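Side-chain contacts in CRISPR-associated protein, Cse1 family (PDB 4H3T), which is probably the large Cse1 subunit of a type I-E CRISPR Cascade complex, which in relatives helps recognise invading DNA: residues 18-23 and 33-38; 45-50 and 54-59. The protein carries 1 engineered substitution. All coordinates share one frame; numbering follows the deposited sequence.

In the fold
From the N terminus, strand 18-22 leads through a turn into strand 27-30, and helix 32-37 then folds back over the first strand; contact 1 (18-23 with 33-38) closes this loop. The chain goes on into strand 42-45, which pairs antiparallel with strand 18-22, and contact 2 (45-50 with 54-59) closes the next, shorter loop, where the first turns of helix 52-68 pack back on the end of strand 42-45 and the loop after it. The two contacts follow in series, neither nested nor crossed, their centres about 13 Å apart. They are joined at Ile-35, whose CD1 lies 3.7 Å from CE1 of Phe-45, and by a probable backbone hydrogen bond from Asp-46 to Pro-19.

Contact 1: residues 18-23 and 33-38; sequences LPVRFR and RDIFVL
Ile-35, on the short helix 32-37, turns its side chain onto Leu-18 and Val-20 of strand 18-22. This is helix-on-sheet packing: the strand is the middle one of a three-stranded antiparallel sheet, and the helix follows directly from the hairpin formed with strand 27-30. The contact is wholly apolar. CD1 of Ile-35 does most of the touching, 4.0 Å from CD1 of Leu-18, while its CG2 branch reaches the same Leu-18 methyl at 4.2 Å. The Leu-18 and Ile-35 side chains cross at about a right angle, and a second approach, CB of Leu-18 to CD1 of Ile-35, is 4.1 Å long. Val-20, two residues along on the same face of the strand, offers CG1 to that CD1 at 4.1 Å; with CG1 opposite its carbonyl carbon (chi1 -62°), this methyl is the branch that meets the helix. An extended outer chain (chi2 -179°) carries the Ile-35 methyl out to both strand residues. Val-30 of strand 27-30 also touches Ile-35, and Ile-42 of strand 42-45 touches Val-20, so all three strands line this side of the sheet. Leu-56 packs on Leu-18 from helix 52-68, and Phe-36 packs against that helix as well. At the far end, Leu-38, the first residue to leave helical geometry, reaches back to Phe-22. The Phe-22 ring also has a cation-pi partner in Arg-26. It meets Leu-38 at its edge: CD1 of Leu-38 lies near the ring plane, 4.2 Å from CE1 of Phe-22.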
ATOM      1  N   LEU A  18      10.920  -3.443 -16.605  1.00 39.25           N
ATOM      2  CA  LEU A  18      10.662  -2.781 -15.317  1.00 39.72           C
ATOM      3  C   LEU A  18      10.726  -1.273 -15.513  1.00 42.90           C
ATOM      4  O   LEU A  18      11.789  -0.743 -15.787  1.00 41.31           O
ATOM      5  CB  LEU A  18      11.694  -3.256 -14.281  1.00 39.59           C
ATOM      6  CG  LEU A  18      11.643  -4.756 -14.023  1.00 43.45           C
ATOM      7  CD1 LEU A  18      12.849  -5.201 -13.333  1.00 45.55           C
ATOM      8  CD2 LEU A  18      10.425  -5.149 -13.213  1.00 42.55           C
ATOM      9  N   PRO A  19       9.578  -0.573 -15.471  1.00 42.09           N
ATOM     10  CA  PRO A  19       9.597   0.874 -15.757  1.00 41.96           C
ATOM     11  C   PRO A  19      10.148   1.660 -14.575  1.00 42.66           C
ATOM     12  O   PRO A  19       9.695   1.514 -13.435  1.00 40.08           O
ATOM     13  CB  PRO A  19       8.129   1.212 -16.044  1.00 42.13           C
ATOM     14  CG  PRO A  19       7.362   0.096 -15.562  1.00 44.71           C
ATOM     15  CD  PRO A  19       8.219  -1.037 -15.170  1.00 41.51           C
ATOM     16  N   VAL A  20      11.116   2.488 -14.855  1.00 40.31           N
ATOM     17  CA  VAL A  20      11.772   3.284 -13.826  1.00 40.36           C
ATOM     18  C   VAL A  20      11.932   4.705 -14.300  1.00 46.45           C
ATOM     19  O   VAL A  20      11.855   4.995 -15.487  1.00 45.21           O
ATOM     20  CB  VAL A  20      13.141   2.695 -13.399  1.00 43.84           C
ATOM     21  CG1 VAL A  20      12.976   1.316 -12.806  1.00 43.13           C
ATOM     22  CG2 VAL A  20      14.115   2.671 -14.564  1.00 46.41           C
ATOM     23  N   ARG A  21      12.200   5.578 -13.349  1.00 43.13           N
ATOM     24  CA  ARG A  21      12.548   6.969 -13.597  1.00 45.26           C
ATOM     25  C   ARG A  21      14.001   7.177 -13.144  1.00 48.08           C
ATOM     26  O   ARG A  21      14.348   6.829 -12.021  1.00 47.58           O
ATOM     27  CB  ARG A  21      11.601   7.888 -12.841  1.00 45.16           C
ATOM     28  CG  ARG A  21      11.959   9.375 -12.955  1.00 51.52           C
ATOM     29  CD  ARG A  21      11.041  10.138 -12.006  1.00 66.80           C
ATOM     30  NE  ARG A  21       9.746  10.440 -12.609  1.00 74.89           N
ATOM     31  CZ  ARG A  21       9.517  11.429 -13.476  1.00 96.58           C
ATOM     32  NH1 ARG A  21      10.514  12.211 -13.890  1.00 89.96           N
ATOM     33  NH2 ARG A  21       8.294  11.632 -13.949  1.00 87.17           N
ATOM     34  N   PHE A  22      14.844   7.671 -14.032  1.00 48.50           N
ATOM     35  CA  PHE A  22      16.259   7.878 -13.774  1.00 50.51           C
ATOM     36  C   PHE A  22      16.466   9.244 -13.118  1.00 55.24           C
ATOM     37  O   PHE A  22      15.617  10.118 -13.274  1.00 53.65           O
ATOM     38  CB  PHE A  22      17.065   7.754 -15.066  1.00 53.66           C
ATOM     39  CG  PHE A  22      17.307   6.322 -15.475  1.00 52.60           C
ATOM     40  CD1 PHE A  22      18.421   5.637 -15.015  1.00 53.69           C
ATOM     41  CD2 PHE A  22      16.413   5.653 -16.314  1.00 53.25           C
ATOM     42  CE1 PHE A  22      18.628   4.310 -15.358  1.00 52.54           C
ATOM     43  CE2 PHE A  22      16.679   4.361 -16.744  1.00 53.58           C
ATOM     44  CZ  PHE A  22      17.811   3.709 -16.303  1.00 52.31           C
ATOM     45  N   ARG A  23      17.566   9.412 -12.361  1.00 54.39           N
ATOM     46  CA  ARG A  23      17.900  10.688 -11.695  1.00 55.33           C
ATOM     47  C   ARG A  23      18.108  11.826 -12.727  1.00 60.75           C
ATOM     48  O   ARG A  23      17.795  12.963 -12.424  1.00 59.97           O
ATOM     49  CB  ARG A  23      19.144  10.538 -10.806  1.00 58.49           C
ATOM     50  CG  ARG A  23      18.865   9.735  -9.565  1.00 61.76           C
ATOM     51  CD  ARG A  23      20.148   9.298  -8.885  1.00 70.40           C
ATOM     52  NE  ARG A  23      20.683  10.352  -8.032  1.00 69.36           N
ATOM     53  CZ  ARG A  23      21.859  10.311  -7.410  1.00 89.86           C
ATOM     54  NH1 ARG A  23      22.648   9.241  -7.525  1.00 71.83           N
ATOM     55  NH2 ARG A  23      22.257  11.337  -6.662  1.00 77.08           N
ATOM     56  N   ARG A  33      18.766  -7.354 -14.311  1.00 45.87           N
ATOM     57  CA  ARG A  33      20.180  -7.138 -14.155  1.00 45.31           C
ATOM     58  C   ARG A  33      20.451  -5.630 -14.022  1.00 50.73           C
ATOM     59  O   ARG A  33      21.104  -5.223 -13.063  1.00 48.04           O
ATOM     60  CB  ARG A  33      20.975  -7.772 -15.318  1.00 46.62           C
ATOM     61  CG  ARG A  33      22.465  -7.742 -15.030  1.00 55.02           C
ATOM     62  CD  ARG A  33      23.221  -6.992 -16.086  1.00 66.43           C
ATOM     63  NE  ARG A  33      24.667  -7.021 -15.837  1.00 63.74           N
ATOM     64  CZ  ARG A  33      25.492  -6.026 -16.136  1.00 71.68           C
ATOM     65  NH1 ARG A  33      25.025  -4.906 -16.679  1.00 55.39           N
ATOM     66  NH2 ARG A  33      26.795  -6.129 -15.869  1.00 60.95           N
ATOM     67  N   ASP A  34      19.926  -4.819 -14.942  1.00 49.39           N
ATOM     68  CA  ASP A  34      20.119  -3.363 -14.901  1.00 50.68           C
ATOM     69  C   ASP A  34      19.432  -2.684 -13.727  1.00 54.32           C
ATOM     70  O   ASP A  34      19.956  -1.715 -13.217  1.00 54.11           O
ATOM     71  CB  ASP A  34      19.668  -2.701 -16.222  1.00 52.12           C
ATOM     72  CG  ASP A  34      20.755  -2.799 -17.279  1.00 64.73           C
ATOM     73  OD1 ASP A  34      21.889  -3.202 -16.925  1.00 66.80           O
ATOM     74  OD2 ASP A  34      20.467  -2.505 -18.464  1.00 66.05           O
ATOM     75  N   ILE A  35      18.331  -3.192 -13.250  1.00 48.78           N
ATOM     76  CA  ILE A  35      17.697  -2.536 -12.102  1.00 47.93           C
ATOM     77  C   ILE A  35      18.644  -2.614 -10.836  1.00 51.36           C
ATOM     78  O   ILE A  35      18.657  -1.686 -10.034  1.00 50.79           O
ATOM     79  CB  ILE A  35      16.242  -3.045 -11.864  1.00 48.48           C
ATOM     80  CG1 ILE A  35      15.362  -1.886 -11.331  1.00 50.59           C
ATOM     81  CG2 ILE A  35      16.200  -4.253 -11.000  1.00 45.37           C
ATOM     82  CD1 ILE A  35      13.981  -2.182 -11.020  1.00 48.11           C
ATOM     83  N   PHE A  36      19.490  -3.631 -10.735  1.00 46.96           N
ATOM     84  CA  PHE A  36      20.451  -3.766  -9.650  1.00 48.64           C
ATOM     85  C   PHE A  36      21.722  -3.001  -9.972  1.00 52.77           C
ATOM     86  O   PHE A  36      22.178  -2.212  -9.169  1.00 51.43           O
ATOM     87  CB  PHE A  36      20.755  -5.262  -9.409  1.00 50.38           C
ATOM     88  CG  PHE A  36      19.685  -5.829  -8.525  1.00 50.25           C
ATOM     89  CD1 PHE A  36      19.701  -5.591  -7.164  1.00 53.00           C
ATOM     90  CD2 PHE A  36      18.646  -6.585  -9.056  1.00 49.61           C
ATOM     91  CE1 PHE A  36      18.711  -6.079  -6.358  1.00 53.14           C
ATOM     92  CE2 PHE A  36      17.613  -7.034  -8.246  1.00 50.37           C
ATOM     93  CZ  PHE A  36      17.669  -6.802  -6.894  1.00 49.48           C
ATOM     94  N   VAL A  37      22.273  -3.205 -11.160  1.00 50.45           N
ATOM     95  CA  VAL A  37      23.546  -2.554 -11.544  1.00 51.96           C
ATOM     96  C   VAL A  37      23.379  -1.027 -11.519  1.00 54.80           C
ATOM     97  O   VAL A  37      24.259  -0.338 -11.017  1.00 54.71           O
ATOM     98  CB  VAL A  37      24.042  -3.066 -12.920  1.00 53.65           C
ATOM     99  CG1 VAL A  37      25.294  -2.282 -13.395  1.00 55.34           C
ATOM    100  CG2 VAL A  37      24.348  -4.551 -12.821  1.00 53.06           C
ATOM    101  N   LEU A  38      22.208  -0.529 -11.950  1.00 49.60           N
ATOM    102  CA  LEU A  38      21.964   0.918 -12.046  1.00 49.31           C
ATOM    103  C   LEU A  38      21.094   1.489 -10.921  1.00 50.91           C
ATOM    104  O   LEU A  38      20.695   2.656 -11.004  1.00 48.38           O
ATOM    105  CB  LEU A  38      21.310   1.207 -13.404  1.00 48.29           C
ATOM    106  CG  LEU A  38      22.058   0.739 -14.657  1.00 55.06           C
ATOM    107  CD1 LEU A  38      21.262   1.067 -15.891  1.00 55.66           C
ATOM    108  CD2 LEU A  38      23.409   1.359 -14.756  1.00 57.30           C
TER

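Contact 2: residues 45-50 and 54-59; sequences FDVDFP and PALLRL
Phe-45 brings the outer end of its ring obliquely to the backbone of Leu-56 and Leu-57. CE2 of Phe-45 is 3.9 Å from CA of Leu-57, and CZ of Phe-45 is 4.0 Å from the carbonyl O of Leu-56. The CE1 corner of the Phe-45 ring meets CB of Leu-56 at 4.1 Å. The first torsion swings the ring away from its own carbonyl carbon (chi1 -76°), toward the helix. With the ring cut back to an alanine here, CB of Leu-56 and CA of Leu-57 would probably lose the surface they pack on, leaving a gap between loop and helix. Leu-56 also runs past Val-47 in the opposite direction, with its CD1 3.9 Å from CG1 of Val-47. These contacts belong to the strand-to-helix connection from edge strand 42-45 into helix 52-68, whose first turns pack back on it. Farther along the loop, the O of Pro-50 lies 3.2 Å from CD of Pro-54, the proline ring having no N-H to offer. Farther out, Leu-210 of helix 210-217 touches Phe-45, and Leu-214 packs on Leu-57. Asp-46, the residue after Phe-45, forms a salt bridge through OD2 to NE of Arg-27.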
ATOM      1  N   PHE A  45      10.722   3.242  -9.139  1.00 43.15           N
ATOM      2  CA  PHE A  45       9.762   2.644 -10.044  1.00 42.50           C
ATOM      3  C   PHE A  45       8.909   3.709 -10.661  1.00 45.05           C
ATOM      4  O   PHE A  45       8.679   4.694 -10.041  1.00 43.84           O
ATOM      5  CB  PHE A  45       8.869   1.630  -9.324  1.00 42.33           C
ATOM      6  CG  PHE A  45       9.558   0.321  -9.049  1.00 42.63           C
ATOM      7  CD1 PHE A  45       9.892  -0.538 -10.090  1.00 46.79           C
ATOM      8  CD2 PHE A  45       9.860  -0.067  -7.748  1.00 42.59           C
ATOM      9  CE1 PHE A  45      10.553  -1.743  -9.829  1.00 47.26           C
ATOM     10  CE2 PHE A  45      10.555  -1.245  -7.499  1.00 44.84           C
ATOM     11  CZ  PHE A  45      10.871  -2.080  -8.519  1.00 43.59           C
ATOM     12  N   ASP A  46       8.426   3.502 -11.898  1.00 41.70           N
ATOM     13  CA  ASP A  46       7.593   4.463 -12.590  1.00 41.35           C
ATOM     14  C   ASP A  46       6.427   3.697 -13.197  1.00 46.18           C
ATOM     15  O   ASP A  46       6.284   3.623 -14.403  1.00 44.93           O
ATOM     16  CB  ASP A  46       8.462   5.159 -13.628  1.00 44.94           C
ATOM     17  CG  ASP A  46       7.701   6.175 -14.453  1.00 53.93           C
ATOM     18  OD1 ASP A  46       6.767   6.767 -13.926  1.00 53.04           O
ATOM     19  OD2 ASP A  46       8.065   6.381 -15.618  1.00 56.20           O
ATOM     20  N   VAL A  47       5.604   3.073 -12.346  1.00 43.32           N
ATOM     21  CA  VAL A  47       4.581   2.163 -12.865  1.00 43.71           C
ATOM     22  C   VAL A  47       3.287   2.904 -13.206  1.00 48.33           C
ATOM     23  O   VAL A  47       2.983   3.922 -12.653  1.00 46.72           O
ATOM     24  CB  VAL A  47       4.322   0.947 -11.947  1.00 48.06           C
ATOM     25  CG1 VAL A  47       5.596   0.121 -11.754  1.00 50.52           C
ATOM     26  CG2 VAL A  47       3.743   1.357 -10.628  1.00 48.44           C
ATOM     27  N   ASP A  48       2.482   2.229 -13.983  1.00 49.43           N
ATOM     28  CA  ASP A  48       1.258   2.633 -14.640  1.00 54.17           C
ATOM     29  C   ASP A  48      -0.039   2.331 -13.785  1.00 56.76           C
ATOM     30  O   ASP A  48      -1.119   2.826 -14.086  1.00 57.43           O
ATOM     31  CB  ASP A  48       1.212   1.816 -16.017  1.00 59.43           C
ATOM     32  CG  ASP A  48       1.887   0.371 -16.093  1.00 74.26           C
ATOM     33  OD1 ASP A  48       1.139  -0.618 -16.423  1.00 77.75           O
ATOM     34  OD2 ASP A  48       3.222   0.220 -15.760  1.00 55.09           O
ATOM     35  N   PHE A  49       0.072   1.485 -12.769  1.00 47.68           N
ATOM     36  CA  PHE A  49      -1.084   1.066 -11.979  1.00 44.87           C
ATOM     37  C   PHE A  49      -0.604   0.773 -10.578  1.00 45.38           C
ATOM     38  O   PHE A  49       0.460   0.204 -10.436  1.00 42.51           O
ATOM     39  CB  PHE A  49      -1.750  -0.142 -12.687  1.00 46.72           C
ATOM     40  CG  PHE A  49      -3.090  -0.463 -12.067  1.00 50.37           C
ATOM     41  CD1 PHE A  49      -4.221   0.275 -12.404  1.00 55.88           C
ATOM     42  CD2 PHE A  49      -3.184  -1.359 -11.006  1.00 48.41           C
ATOM     43  CE1 PHE A  49      -5.443   0.022 -11.791  1.00 57.74           C
ATOM     44  CE2 PHE A  49      -4.382  -1.562 -10.351  1.00 52.41           C
ATOM     45  CZ  PHE A  49      -5.519  -0.894 -10.761  1.00 54.99           C
ATOM     46  N   PRO A  50      -1.346   1.198  -9.544  1.00 45.61           N
ATOM     47  CA  PRO A  50      -0.805   1.166  -8.176  1.00 46.12           C
ATOM     48  C   PRO A  50      -0.416  -0.169  -7.591  1.00 47.76           C
ATOM     49  O   PRO A  50       0.543  -0.218  -6.877  1.00 49.05           O
ATOM     50  CB  PRO A  50      -1.917   1.772  -7.333  1.00 49.84           C
ATOM     51  CG  PRO A  50      -2.778   2.505  -8.281  1.00 53.91           C
ATOM     52  CD  PRO A  50      -2.640   1.913  -9.604  1.00 48.28           C
ATOM     53  N   PRO A  54       4.056  -2.330  -5.187  1.00 37.43           N
ATOM     54  CA  PRO A  54       4.396  -3.256  -4.068  1.00 36.35           C
ATOM     55  C   PRO A  54       4.812  -4.639  -4.585  1.00 37.91           C
ATOM     56  O   PRO A  54       5.718  -5.294  -4.077  1.00 37.93           O
ATOM     57  CB  PRO A  54       3.073  -3.345  -3.275  1.00 37.55           C
ATOM     58  CG  PRO A  54       2.305  -2.176  -3.667  1.00 41.94           C
ATOM     59  CD  PRO A  54       2.693  -1.770  -5.033  1.00 38.75           C
ATOM     60  N   ALA A  55       4.159  -5.096  -5.642  1.00 36.65           N
ATOM     61  CA  ALA A  55       4.436  -6.432  -6.197  1.00 36.22           C
ATOM     62  C   ALA A  55       5.824  -6.511  -6.800  1.00 36.79           C
ATOM     63  O   ALA A  55       6.587  -7.447  -6.473  1.00 36.47           O
ATOM     64  CB  ALA A  55       3.356  -6.799  -7.233  1.00 38.38           C
ATOM     65  N   LEU A  56       6.196  -5.500  -7.571  1.00 35.76           N
ATOM     66  CA  LEU A  56       7.517  -5.464  -8.216  1.00 36.50           C
ATOM     67  C   LEU A  56       8.614  -5.141  -7.180  1.00 39.42           C
ATOM     68  O   LEU A  56       9.679  -5.714  -7.250  1.00 40.30           O
ATOM     69  CB  LEU A  56       7.552  -4.447  -9.343  1.00 37.76           C
ATOM     70  CG  LEU A  56       6.686  -4.796 -10.623  1.00 40.81           C
ATOM     71  CD1 LEU A  56       6.715  -3.633 -11.585  1.00 44.36           C
ATOM     72  CD2 LEU A  56       7.135  -6.130 -11.210  1.00 39.17           C
ATOM     73  N   LEU A  57       8.317  -4.327  -6.177  1.00 38.65           N
ATOM     74  CA  LEU A  57       9.300  -4.003  -5.121  1.00 36.46           C
ATOM     75  C   LEU A  57       9.640  -5.255  -4.343  1.00 40.77           C
ATOM     76  O   LEU A  57      10.810  -5.540  -4.148  1.00 40.16           O
ATOM     77  CB  LEU A  57       8.805  -2.912  -4.187  1.00 37.64           C
ATOM     78  CG  LEU A  57       9.700  -2.595  -2.939  1.00 41.43           C
ATOM     79  CD1 LEU A  57      11.070  -2.105  -3.354  1.00 41.18           C
ATOM     80  CD2 LEU A  57       9.052  -1.603  -2.063  1.00 44.05           C
ATOM     81  N   ARG A  58       8.618  -6.030  -3.925  1.00 35.81           N
ATOM     82  CA  ARG A  58       8.847  -7.270  -3.189  1.00 37.09           C
ATOM     83  C   ARG A  58       9.574  -8.311  -4.018  1.00 39.27           C
ATOM     84  O   ARG A  58      10.456  -8.966  -3.505  1.00 37.96           O
ATOM     85  CB  ARG A  58       7.559  -7.810  -2.614  1.00 37.23           C
ATOM     86  CG  ARG A  58       7.113  -6.917  -1.493  1.00 35.52           C
ATOM     87  CD  ARG A  58       5.703  -7.052  -1.103  1.00 39.57           C
ATOM     88  NE  ARG A  58       5.360  -8.345  -0.519  1.00 40.03           N
ATOM     89  CZ  ARG A  58       5.149  -8.608   0.762  1.00 48.50           C
ATOM     90  NH1 ARG A  58       5.429  -7.700   1.691  1.00 38.73           N
ATOM     91  NH2 ARG A  58       4.694  -9.795   1.133  1.00 41.22           N
ATOM     92  N   LEU A  59       9.307  -8.390  -5.309  1.00 39.27           N
ATOM     93  CA  LEU A  59      10.060  -9.297  -6.181  1.00 39.10           C
ATOM     94  C   LEU A  59      11.545  -8.953  -6.174  1.00 39.50           C
ATOM     95  O   LEU A  59      12.427  -9.816  -6.095  1.00 39.44           O
ATOM     96  CB  LEU A  59       9.523  -9.204  -7.627  1.00 40.51           C
ATOM     97  CG  LEU A  59      10.439  -9.867  -8.721  1.00 46.92           C
ATOM     98  CD1 LEU A  59      10.413 -11.304  -8.540  1.00 50.94           C
ATOM     99  CD2 LEU A  59       9.910  -9.574 -10.140  1.00 53.66           C
TER